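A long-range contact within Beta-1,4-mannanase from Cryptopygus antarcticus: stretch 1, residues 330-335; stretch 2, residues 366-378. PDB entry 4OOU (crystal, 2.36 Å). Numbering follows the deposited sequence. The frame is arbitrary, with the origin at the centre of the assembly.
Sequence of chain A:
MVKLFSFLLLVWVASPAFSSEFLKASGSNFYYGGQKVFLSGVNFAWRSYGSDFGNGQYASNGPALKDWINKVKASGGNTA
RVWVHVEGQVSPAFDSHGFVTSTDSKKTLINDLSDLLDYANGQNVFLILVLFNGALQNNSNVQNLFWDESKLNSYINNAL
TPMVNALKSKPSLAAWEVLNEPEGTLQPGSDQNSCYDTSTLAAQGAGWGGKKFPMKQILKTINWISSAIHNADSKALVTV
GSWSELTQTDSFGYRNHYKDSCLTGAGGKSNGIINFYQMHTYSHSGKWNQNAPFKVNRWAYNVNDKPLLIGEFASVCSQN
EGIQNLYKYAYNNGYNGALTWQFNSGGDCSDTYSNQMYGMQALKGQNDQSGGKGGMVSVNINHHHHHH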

ATOM      1  N   ALA A 330     -11.061 -12.405   7.180  1.00 33.37           N
ATOM      2  CA  ALA A 330     -10.222 -12.152   6.031  1.00 35.67           C
ATOM      3  C   ALA A 330      -9.426 -13.395   5.596  1.00 38.88           C
ATOM      4  O   ALA A 330      -9.341 -13.706   4.398  1.00 40.19           O
ATOM      5  CB  ALA A 330      -9.285 -10.999   6.333  1.00 35.16           C
ATOM      6  N   TYR A 331      -8.877 -14.119   6.567  1.00 39.79           N
ATOM      7  CA  TYR A 331      -8.124 -15.343   6.297  1.00 41.02           C
ATOM      8  C   TYR A 331      -9.002 -16.473   5.738  1.00 42.04           C
ATOM      9  O   TYR A 331      -8.560 -17.273   4.879  1.00 31.53           O
ATOM     10  CB  TYR A 331      -7.446 -15.799   7.592  1.00 44.74           C
ATOM     11  CG  TYR A 331      -6.514 -16.983   7.445  1.00 46.14           C
ATOM     12  CD1 TYR A 331      -5.150 -16.808   7.307  1.00 48.94           C
ATOM     13  CD2 TYR A 331      -7.008 -18.276   7.445  1.00 50.08           C
ATOM     14  CE1 TYR A 331      -4.291 -17.904   7.170  1.00 55.15           C
ATOM     15  CE2 TYR A 331      -6.172 -19.379   7.319  1.00 54.38           C
ATOM     16  CZ  TYR A 331      -4.809 -19.202   7.182  1.00 57.23           C
ATOM     17  OH  TYR A 331      -3.979 -20.315   7.069  1.00 59.55           O
ATOM     18  N   ASN A 332     -10.250 -16.539   6.224  1.00 44.88           N
ATOM     19  CA  ASN A 332     -11.142 -17.650   5.851  1.00 46.55           C
ATOM     20  C   ASN A 332     -11.967 -17.426   4.610  1.00 45.49           C
ATOM     21  O   ASN A 332     -12.502 -18.382   4.071  1.00 41.92           O
ATOM     22  CB  ASN A 332     -12.074 -18.039   6.999  1.00 46.32           C
ATOM     23  CG  ASN A 332     -11.346 -18.745   8.125  1.00 46.25           C
ATOM     24  OD1 ASN A 332     -11.695 -18.577   9.278  1.00 42.38           O
ATOM     25  ND2 ASN A 332     -10.315 -19.525   7.794  1.00 45.27           N
ATOM     26  N   ASN A 333     -12.070 -16.184   4.154  1.00 44.39           N
ATOM     27  CA  ASN A 333     -12.942 -15.879   3.028  1.00 42.72           C
ATOM     28  C   ASN A 333     -12.162 -15.379   1.848  1.00 41.65           C
ATOM     29  O   ASN A 333     -12.609 -14.509   1.096  1.00 45.82           O
ATOM     30  CB  ASN A 333     -14.025 -14.903   3.463  1.00 44.58           C
ATOM     31  CG  ASN A 333     -15.027 -15.550   4.397  1.00 44.94           C
ATOM     32  OD1 ASN A 333     -15.083 -15.245   5.583  1.00 45.03           O
ATOM     33  ND2 ASN A 333     -15.801 -16.475   3.865  1.00 47.88           N
ATOM     34  N   GLY A 334     -10.976 -15.950   1.686  1.00 41.95           N
ATOM     35  CA  GLY A 334     -10.211 -15.807   0.459  1.00 39.41           C
ATOM     36  C   GLY A 334      -9.264 -14.626   0.358  1.00 37.80           C
ATOM     37  O   GLY A 334      -8.561 -14.492  -0.641  1.00 38.47           O
ATOM     38  N   TYR A 335      -9.198 -13.762   1.361  1.00 35.20           N
ATOM     39  CA  TYR A 335      -8.331 -12.608   1.181  1.00 36.40           C
ATOM     40  C   TYR A 335      -6.869 -12.970   1.396  1.00 36.14           C
ATOM     41  O   TYR A 335      -6.552 -13.920   2.121  1.00 32.88           O
ATOM     42  CB  TYR A 335      -8.752 -11.436   2.041  1.00 35.83           C
ATOM     43  CG  TYR A 335     -10.145 -10.973   1.743  1.00 37.13           C
ATOM     44  CD1 TYR A 335     -10.380 -10.005   0.780  1.00 38.49           C
ATOM     45  CD2 TYR A 335     -11.232 -11.518   2.416  1.00 36.28           C
ATOM     46  CE1 TYR A 335     -11.667  -9.592   0.485  1.00 39.64           C
ATOM     47  CE2 TYR A 335     -12.516 -11.094   2.151  1.00 38.21           C
ATOM     48  CZ  TYR A 335     -12.729 -10.133   1.190  1.00 40.33           C
ATOM     49  OH  TYR A 335     -14.006  -9.722   0.940  1.00 40.41           O
ATOM     50  N   GLN A 366      -0.980 -19.995  12.198  1.00 45.73           N
ATOM     51  CA  GLN A 366      -1.517 -20.538  10.955  1.00 45.39           C
ATOM     52  C   GLN A 366      -0.528 -20.855   9.849  1.00 45.08           C
ATOM     53  O   GLN A 366       0.326 -20.056   9.471  1.00 44.81           O
ATOM     54  CB  GLN A 366      -2.647 -19.645  10.409  1.00 45.52           C
ATOM     55  N   ASN A 367      -0.694 -22.056   9.319  1.00 47.30           N
ATOM     56  CA  ASN A 367      -0.300 -22.381   7.951  1.00 44.18           C
ATOM     57  C   ASN A 367      -1.272 -23.473   7.494  1.00 43.89           C
ATOM     58  O   ASN A 367      -1.272 -24.565   8.062  1.00 42.31           O
ATOM     59  CB  ASN A 367       1.171 -22.833   7.876  1.00 46.24           C
ATOM     60  CG  ASN A 367       1.590 -23.307   6.478  1.00 47.02           C
ATOM     61  OD1 ASN A 367       0.911 -23.053   5.467  1.00 45.52           O
ATOM     62  ND2 ASN A 367       2.722 -23.993   6.421  1.00 43.88           N
ATOM     63  N   ASP A 368      -2.122 -23.143   6.516  1.00 43.11           N
ATOM     64  CA  ASP A 368      -3.040 -24.093   5.875  1.00 44.70           C
ATOM     65  C   ASP A 368      -2.899 -23.919   4.377  1.00 42.34           C
ATOM     66  O   ASP A 368      -3.290 -22.897   3.853  1.00 44.88           O
ATOM     67  CB  ASP A 368      -4.500 -23.776   6.286  1.00 47.02           C
ATOM     68  CG  ASP A 368      -5.533 -24.871   5.852  1.00 45.63           C
ATOM     69  OD1 ASP A 368      -5.505 -25.423   4.718  1.00 42.06           O
ATOM     70  OD2 ASP A 368      -6.413 -25.148   6.688  1.00 45.43           O
ATOM     71  N   GLN A 369      -2.369 -24.892   3.667  1.00 42.61           N
ATOM     72  CA  GLN A 369      -2.244 -24.715   2.226  1.00 45.65           C
ATOM     73  C   GLN A 369      -3.517 -25.015   1.431  1.00 53.47           C
ATOM     74  O   GLN A 369      -3.520 -24.808   0.218  1.00 54.89           O
ATOM     75  CB  GLN A 369      -1.055 -25.511   1.677  1.00 44.93           C
ATOM     76  CG  GLN A 369       0.297 -24.999   2.170  1.00 42.34           C
ATOM     77  CD  GLN A 369       0.616 -23.615   1.649  1.00 40.59           C
ATOM     78  OE1 GLN A 369       0.719 -23.411   0.431  1.00 40.28           O
ATOM     79  NE2 GLN A 369       0.762 -22.658   2.550  1.00 39.09           N
ATOM     80  N   SER A 370      -4.589 -25.467   2.097  1.00 63.40           N
ATOM     81  CA  SER A 370      -5.894 -25.729   1.428  1.00 75.02           C
ATOM     82  C   SER A 370      -6.345 -24.553   0.537  1.00 76.59           C
ATOM     83  O   SER A 370      -6.269 -23.386   0.960  1.00 76.39           O
ATOM     84  CB  SER A 370      -6.990 -26.054   2.456  1.00 73.37           C
ATOM     85  N   GLY A 371      -6.809 -24.859  -0.681  1.00 71.69           N
ATOM     86  CA  GLY A 371      -7.388 -23.837  -1.560  1.00 72.11           C
ATOM     87  C   GLY A 371      -8.443 -23.052  -0.800  1.00 74.47           C
ATOM     88  O   GLY A 371      -9.208 -23.637  -0.033  1.00 80.80           O
ATOM     89  N   GLY A 372      -8.454 -21.729  -0.947  1.00 71.80           N
ATOM     90  CA  GLY A 372      -9.464 -20.888  -0.281  1.00 81.13           C
ATOM     91  C   GLY A 372      -9.189 -20.434   1.157  1.00 93.59           C
ATOM     92  O   GLY A 372      -9.640 -19.338   1.573  1.00 91.72           O
ATOM     93  N   LYS A 373      -8.498 -21.275   1.935  1.00 93.28           N
ATOM     94  CA  LYS A 373      -7.923 -20.842   3.221  1.00 88.18           C
ATOM     95  C   LYS A 373      -6.578 -20.081   2.960  1.00 76.83           C
ATOM     96  O   LYS A 373      -5.975 -20.193   1.872  1.00 67.97           O
ATOM     97  CB  LYS A 373      -7.755 -22.029   4.178  1.00 84.53           C
ATOM     98  N   GLY A 374      -6.132 -19.310   3.956  1.00 66.89           N
ATOM     99  CA  GLY A 374      -5.152 -18.210   3.762  1.00 59.83           C
ATOM    100  C   GLY A 374      -3.658 -18.497   3.546  1.00 56.13           C
ATOM    101  O   GLY A 374      -2.972 -17.734   2.869  1.00 48.92           O
ATOM    102  N   GLY A 375      -3.145 -19.563   4.147  1.00 50.91           N
ATOM    103  CA  GLY A 375      -1.758 -19.966   3.948  1.00 51.48           C
ATOM    104  C   GLY A 375      -0.868 -19.757   5.161  1.00 48.32           C
ATOM    105  O   GLY A 375      -1.322 -19.786   6.313  1.00 47.24           O
ATOM    106  N   MET A 376       0.413 -19.540   4.887  1.00 47.01           N
ATOM    107  CA  MET A 376       1.419 -19.370   5.931  1.00 45.44           C
ATOM    108  C   MET A 376       1.393 -17.941   6.439  1.00 42.23           C
ATOM    109  O   MET A 376       1.248 -16.980   5.664  1.00 36.39           O
ATOM    110  CB  MET A 376       2.791 -19.689   5.354  1.00 45.07           C
ATOM    111  CG  MET A 376       3.934 -19.806   6.350  1.00 47.00           C
ATOM    112  SD  MET A 376       5.266 -20.765   5.560  1.00 46.76           S
ATOM    113  CE  MET A 376       5.744 -19.707   4.202  1.00 45.30           C
ATOM    114  N   VAL A 377       1.517 -17.801   7.747  1.00 39.23           N
ATOM    115  CA  VAL A 377       1.576 -16.489   8.364  1.00 39.67           C
ATOM    116  C   VAL A 377       3.006 -16.227   8.825  1.00 39.48           C
ATOM    117  O   VAL A 377       3.683 -15.356   8.286  1.00 39.08           O
ATOM    118  CB  VAL A 377       0.552 -16.397   9.512  1.00 40.84           C
ATOM    119  CG1 VAL A 377       0.659 -15.094  10.289  1.00 41.55           C
ATOM    120  CG2 VAL A 377      -0.831 -16.535   8.925  1.00 43.43           C
ATOM    121  N   SER A 378       3.472 -16.979   9.817  1.00 43.49           N
ATOM    122  CA  SER A 378       4.806 -16.749  10.387  1.00 44.78           C
ATOM    123  C   SER A 378       5.821 -17.171   9.331  1.00 39.37           C
ATOM    124  O   SER A 378       5.897 -18.332   8.987  1.00 39.38           O
ATOM    125  CB  SER A 378       5.007 -17.501  11.719  1.00 44.39           C
ATOM    126  OG  SER A 378       6.289 -18.100  11.754  1.00 46.49           O
TER

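What does the start of stretch 2 offer to the last turn of the helix, at Tyr 331? Tyr 331 dominates the contact: its CA-to-CB bond points sideways, and the t rotamer brings the ring and hydroxyl in to stretch 2. Gln 366, modelled only to CB, points toward stretch 1, and its CB lies 3.7 Å from Tyr 331 OH. Asp 368 also points toward it, with CB 3.6 Å from Tyr 331 OH. Gln 366 O accepts a hydrogen bond from Val 377 N at 3.1 Å, tying together the two arms that meet the tyrosine.

How does the chain turn back? A type II turn runs from Ser 370 to Lys 373, closed by a weak hydrogen bond from Lys 373 N to Ser 370 O at 3.2 Å. Gly 372 suits its place because, at its backbone angles, a CB would jam against the carbonyl O of Gly 371. Its own carbonyl O lies 3.6 Å from Gly 334 N, a backbone approach just beyond the helix, where positive phi favours glycine.

Why is Gly 374 bare? Its CA sits over the face of the Tyr 331 ring, 3.6 Å from the centroid, in a CH-pi contact. A CB here would point at the ring and come 2.4 Å from Tyr 331 CD1, a clash; glycine allows the backbone itself to pack on the aromatic face.

What anchors the hydroxyl and completes the pocket? Tyr 331 OH donates a hydrogen bond to Gly 375 O at 2.8 Å, giving the hydroxyl a backbone acceptor at the far end of the ring. Gly 375 again adopts angles that call for glycine. Further on, buried Val 377 points toward stretch 1, and its CG2 packs 4.1 Å from Tyr 331 CE1. Altogether the contact buries 320 Å², counting both sides.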